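Side-chain contacts in genome polyprotein (Rhinovirus C, PDB 6KU8), which includes the 3C cysteine protease, a chymotrypsin-like enzyme that probably cleaves the viral polyprotein and is seen here with the inhibitor rupintrivir: residues S49-D53 and G54-R58; I64-D67 and T68-D72. All coordinates share one frame; numbering follows the deposited sequence.

Interaction 1: residues S49-D53 and G54-R58; sequences SVTID and GREVR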
loop_
_atom_site.group_PDB
_atom_site.type_symbol
_atom_site.label_atom_id
_atom_site.label_comp_id
_atom_site.label_asym_id
_atom_site.label_seq_id
_atom_site.Cartn_x
_atom_site.Cartn_y
_atom_site.Cartn_z
ATOM N N SER A 49 -5.897 -16.384 7.657
ATOM C CA SER A 49 -6.279 -15.350 8.597
ATOM C C SER A 49 -5.048 -14.515 8.899
ATOM O O SER A 49 -3.912 -15.006 8.856
ATOM C CB SER A 49 -6.910 -15.928 9.889
ATOM O OG SER A 49 -5.929 -16.272 10.836
ATOM N N VAL A 50 -5.291 -13.236 9.169
ATOM C CA VAL A 50 -4.239 -12.252 9.352
ATOM C C VAL A 50 -4.458 -11.563 10.688
ATOM O O VAL A 50 -5.593 -11.407 11.153
ATOM C CB VAL A 50 -4.212 -11.220 8.198
ATOM C CG1 VAL A 50 -3.843 -11.899 6.878
ATOM C CG2 VAL A 50 -5.565 -10.534 8.068
ATOM N N THR A 51 -3.357 -11.168 11.312
ATOM C CA THR A 51 -3.388 -10.380 12.538
ATOM C C THR A 51 -3.515 -8.907 12.169
ATOM O O THR A 51 -2.588 -8.320 11.599
ATOM C CB THR A 51 -2.131 -10.619 13.361
ATOM O OG1 THR A 51 -1.934 -12.026 13.515
ATOM C CG2 THR A 51 -2.274 -9.977 14.738
ATOM N N ILE A 52 -4.659 -8.313 12.501
ATOM C CA ILE A 52 -4.921 -6.899 12.281
ATOM C C ILE A 52 -5.126 -6.245 13.641
ATOM O O ILE A 52 -5.984 -6.683 14.416
ATOM C CB ILE A 52 -6.143 -6.692 11.384
ATOM C CG1 ILE A 52 -5.908 -7.369 10.027
ATOM C CG2 ILE A 52 -6.437 -5.215 11.221
ATOM C CD1 ILE A 52 -7.120 -7.346 9.137
ATOM N N ASP A 53 -4.340 -5.205 13.927
ATOM C CA ASP A 53 -4.384 -4.514 15.219
ATOM C C ASP A 53 -4.407 -5.522 16.373
ATOM O O ASP A 53 -5.162 -5.386 17.338
ATOM C CB ASP A 53 -5.584 -3.555 15.300
ATOM C CG ASP A 53 -5.527 -2.433 14.259
ATOM O OD1 ASP A 53 -4.409 -2.088 13.820
ATOM O OD2 ASP A 53 -6.600 -1.892 13.872
ATOM N N GLY A 54 -3.582 -6.558 16.260
ATOM C CA GLY A 54 -3.433 -7.530 17.323
ATOM C C GLY A 54 -4.520 -8.577 17.425
ATOM O O GLY A 54 -4.520 -9.348 18.391
ATOM N N ARG A 55 -5.442 -8.648 16.472
ATOM C CA ARG A 55 -6.505 -9.647 16.507
ATOM C C ARG A 55 -6.504 -10.465 15.223
ATOM O O ARG A 55 -6.191 -9.950 14.147
ATOM C CB ARG A 55 -7.879 -8.992 16.684
ATOM C CG ARG A 55 -8.077 -8.260 18.003
ATOM C CD ARG A 55 -9.194 -7.247 17.871
ATOM N NE ARG A 55 -10.167 -7.644 16.857
ATOM C CZ ARG A 55 -10.109 -7.307 15.566
ATOM N NH1 ARG A 55 -9.104 -6.559 15.100
ATOM N NH2 ARG A 55 -11.054 -7.733 14.734
ATOM N N GLU A 56 -6.890 -11.739 15.331
ATOM C CA GLU A 56 -6.982 -12.584 14.143
ATOM C C GLU A 56 -8.256 -12.258 13.378
ATOM O O GLU A 56 -9.351 -12.254 13.944
ATOM C CB GLU A 56 -6.948 -14.073 14.498
ATOM C CG GLU A 56 -5.650 -14.529 15.156
ATOM C CD GLU A 56 -4.429 -14.277 14.288
ATOM O OE1 GLU A 56 -4.333 -14.864 13.185
ATOM O OE2 GLU A 56 -3.575 -13.470 14.707
ATOM N N VAL A 57 -8.103 -11.971 12.089
ATOM C CA VAL A 57 -9.214 -11.673 11.198
ATOM C C VAL A 57 -9.188 -12.685 10.059
ATOM O O VAL A 57 -8.150 -12.867 9.409
ATOM C CB VAL A 57 -9.131 -10.232 10.656
ATOM C CG1 VAL A 57 -10.274 -9.964 9.681
ATOM C CG2 VAL A 57 -9.131 -9.218 11.820
ATOM N N ARG A 58 -10.326 -13.334 9.813
ATOM C CA ARG A 58 -10.408 -14.309 8.734
ATOM C C ARG A 58 -10.461 -13.614 7.381
ATOM O O ARG A 58 -11.231 -12.664 7.188
ATOM C CB ARG A 58 -11.636 -15.205 8.908
ATOM C CG ARG A 58 -11.882 -16.102 7.702
ATOM C CD ARG A 58 -12.696 -17.337 8.064
ATOM N NE ARG A 58 -14.113 -17.044 8.226
ATOM C CZ ARG A 58 -15.068 -17.605 7.495
ATOM N NH1 ARG A 58 -14.746 -18.496 6.565
ATOM N NH2 ARG A 58 -16.339 -17.291 7.703
HETATM O O HOH W 1 -4.926 -17.425 13.486
HETATM O O HOH W 2 -1.405 -6.605 14.152
#
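V57 packs against I52 on one face of a two-stranded hairpin, and E56 meets T51 on the other. CD1 of I52 lies 3.8 Å from CB of V57, and CG2 of V57 also reaches CB of I52. The two side chains meet at an oblique angle. V57 and V50 form a hydrogen-bonded pair, with V57 N to V50 O at 2.7 Å. I52 and R55 form the next such pair, joined by a type I' turn through D53 and G54. Both turn residues have positive phi, as this tight two-residue connection requires. T51 CG2 lies 3.7 Å from G54 CA. A water accepts from G54 N at 3.0 Å and gives a weak bond to T51 O. The hairpin forms two neighbouring strands of the closed six-stranded N-terminal barrel of the chymotrypsin-like fold. Its V57 and I52 face L80 of strand 75-80. On the outer face the E56 chain bends at chi2 (-59°), which folds its carboxylate back over the neighbouring strand. T51 OG1 donates to E56 OE2 in a very short bond of 2.5 Å. E56 OE1 takes a bond from a water that also bonds S49 OG. D53 turns its carboxylate away to H19 and V20 of strand 18-23.

Interaction 2: residues I64-D67 and T68-D72; sequences ILTD and TNDTD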
loop_
_atom_site.group_PDB
_atom_site.type_symbol
_atom_site.label_atom_id
_atom_site.label_comp_id
_atom_site.label_asym_id
_atom_site.label_seq_id
_atom_site.Cartn_x
_atom_site.Cartn_y
_atom_site.Cartn_z
ATOM N N ILE A 64 -4.039 -11.813 -5.477
ATOM C CA ILE A 64 -2.686 -11.332 -5.724
ATOM C C ILE A 64 -2.692 -10.716 -7.119
ATOM O O ILE A 64 -2.856 -11.419 -8.115
ATOM C CB ILE A 64 -1.663 -12.466 -5.594
ATOM C CG1 ILE A 64 -1.706 -13.036 -4.173
ATOM C CG2 ILE A 64 -0.263 -11.998 -5.950
ATOM C CD1 ILE A 64 -0.938 -14.333 -3.978
ATOM N N LEU A 65 -2.555 -9.396 -7.190
ATOM C CA LEU A 65 -2.744 -8.693 -8.446
ATOM C C LEU A 65 -1.509 -8.778 -9.329
ATOM O O LEU A 65 -0.369 -8.626 -8.872
ATOM C CB LEU A 65 -3.094 -7.226 -8.198
ATOM C CG LEU A 65 -4.443 -7.003 -7.510
ATOM C CD1 LEU A 65 -4.704 -5.508 -7.286
ATOM C CD2 LEU A 65 -5.578 -7.658 -8.310
ATOM N N THR A 66 -1.768 -8.948 -10.616
ATOM C CA THR A 66 -0.760 -9.196 -11.625
ATOM C C THR A 66 -1.102 -8.319 -12.824
ATOM O O THR A 66 -2.244 -7.882 -12.972
ATOM C CB THR A 66 -0.758 -10.702 -11.951
ATOM O OG1 THR A 66 0.546 -11.246 -11.744
ATOM C CG2 THR A 66 -1.252 -10.979 -13.353
ATOM N N ASP A 67 -0.113 -8.028 -13.669
ATOM C CA ASP A 67 -0.431 -7.378 -14.935
ATOM C C ASP A 67 -0.846 -8.451 -15.952
ATOM O O ASP A 67 -0.900 -9.638 -15.631
ATOM C CB ASP A 67 0.739 -6.508 -15.407
ATOM C CG ASP A 67 1.936 -7.311 -15.909
ATOM O OD1 ASP A 67 1.951 -8.551 -15.817
ATOM O OD2 ASP A 67 2.891 -6.678 -16.402
ATOM N N THR A 68 -1.151 -8.044 -17.192
ATOM C CA THR A 68 -1.621 -9.026 -18.175
ATOM C C THR A 68 -0.536 -10.002 -18.609
ATOM O O THR A 68 -0.817 -10.892 -19.416
ATOM C CB THR A 68 -2.206 -8.342 -19.423
ATOM O OG1 THR A 68 -1.166 -7.697 -20.162
ATOM C CG2 THR A 68 -3.272 -7.319 -19.043
ATOM N N ASN A 69 0.692 -9.860 -18.115
ATOM C CA ASN A 69 1.734 -10.852 -18.333
ATOM C C ASN A 69 2.060 -11.608 -17.055
ATOM O O ASN A 69 3.141 -12.188 -16.937
ATOM C CB ASN A 69 2.986 -10.193 -18.912
ATOM C CG ASN A 69 2.804 -9.789 -20.363
ATOM O OD1 ASN A 69 2.337 -10.581 -21.191
ATOM N ND2 ASN A 69 3.148 -8.547 -20.677
ATOM N N ASP A 70 1.135 -11.610 -16.094
ATOM C CA ASP A 70 1.273 -12.371 -14.855
ATOM C C ASP A 70 2.494 -11.947 -14.044
ATOM O O ASP A 70 3.040 -12.741 -13.274
ATOM C CB ASP A 70 1.310 -13.878 -15.130
ATOM C CG ASP A 70 -0.036 -14.417 -15.586
ATOM O OD1 ASP A 70 -1.038 -13.680 -15.461
ATOM O OD2 ASP A 70 -0.098 -15.571 -16.069
ATOM N N THR A 71 2.921 -10.691 -14.192
ATOM C CA THR A 71 3.972 -10.130 -13.350
ATOM C C THR A 71 3.351 -9.503 -12.106
ATOM O O THR A 71 2.379 -8.750 -12.203
ATOM C CB THR A 71 4.788 -9.085 -14.114
ATOM O OG1 THR A 71 5.342 -9.682 -15.297
ATOM C CG2 THR A 71 5.916 -8.532 -13.238
ATOM N N ASP A 72 3.921 -9.814 -10.943
ATOM C CA ASP A 72 3.439 -9.255 -9.685
ATOM C C ASP A 72 3.385 -7.735 -9.725
ATOM O O ASP A 72 4.325 -7.076 -10.167
ATOM C CB ASP A 72 4.355 -9.688 -8.548
ATOM C CG ASP A 72 4.076 -11.085 -8.083
ATOM O OD1 ASP A 72 2.884 -11.422 -7.956
ATOM O OD2 ASP A 72 5.043 -11.836 -7.836
HETATM O O HOH W 3 1.531 -9.052 -6.613
HETATM O O HOH W 4 5.363 -7.593 -17.135
#
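D67 and T71 meet in a local turn contact at the surface, where the chain leaves the end of strand 55-66. A type I turn runs from D67 to D70 and is closed by D70 N to D67 O at 2.9 Å. The D67 carboxylate folds inside this loop. Its CG sits between the backbone N and the carbonyl carbon (chi1 72°), which carries OD1 over the following amides. OD1 accepts from N69 N and from T71 N, each at 2.9 Å. The two donors come from opposite faces of the carboxylate plane, so two bonds grip one oxygen and hold the group's rotation. The N69 bond makes an Asx turn. OD2 is joined through a water to T71 OG1. The base of the loop is closed by D67 N to T71 O at 3.0 Å. T66 OG1 adds a weak bond to the same carbonyl, and T66 CG2 lies 3.4 Å from D70 OD1. Towards the strand, a second water links L65 O with D72 OD1, while D72 OD2 bonds N133. The loop leads into the short strand 72-73. T71, in the loop, touches P134 and C136 of strand 133-136, while L65, on strand 55-66, packs on I75 and L77 of strand 75-80.

In the fold
Interactions 1 and 2 come in series along the chain and share strand 55-66. Interaction 1 (49-58) lies at its start, where it pairs with strand 49-52, and interaction 2 (64-72) at its end, where the chain turns towards strand 72-73. Their centres are 26 Å apart and their nearest atoms about 11 Å, so they do not touch. Both use strand 55-66 of the N-terminal barrel; interaction 2 lies mostly in the loop that follows it. Interaction 1 sits beside strand 18-23, away from the inhibitor. Interaction 2 reaches strand 133-136 of the second sheet. Strand 55-66 thus joins a hairpin of the closed barrel to a turn whose last residue, D72, has its side chain about 6 Å from the bound inhibitor.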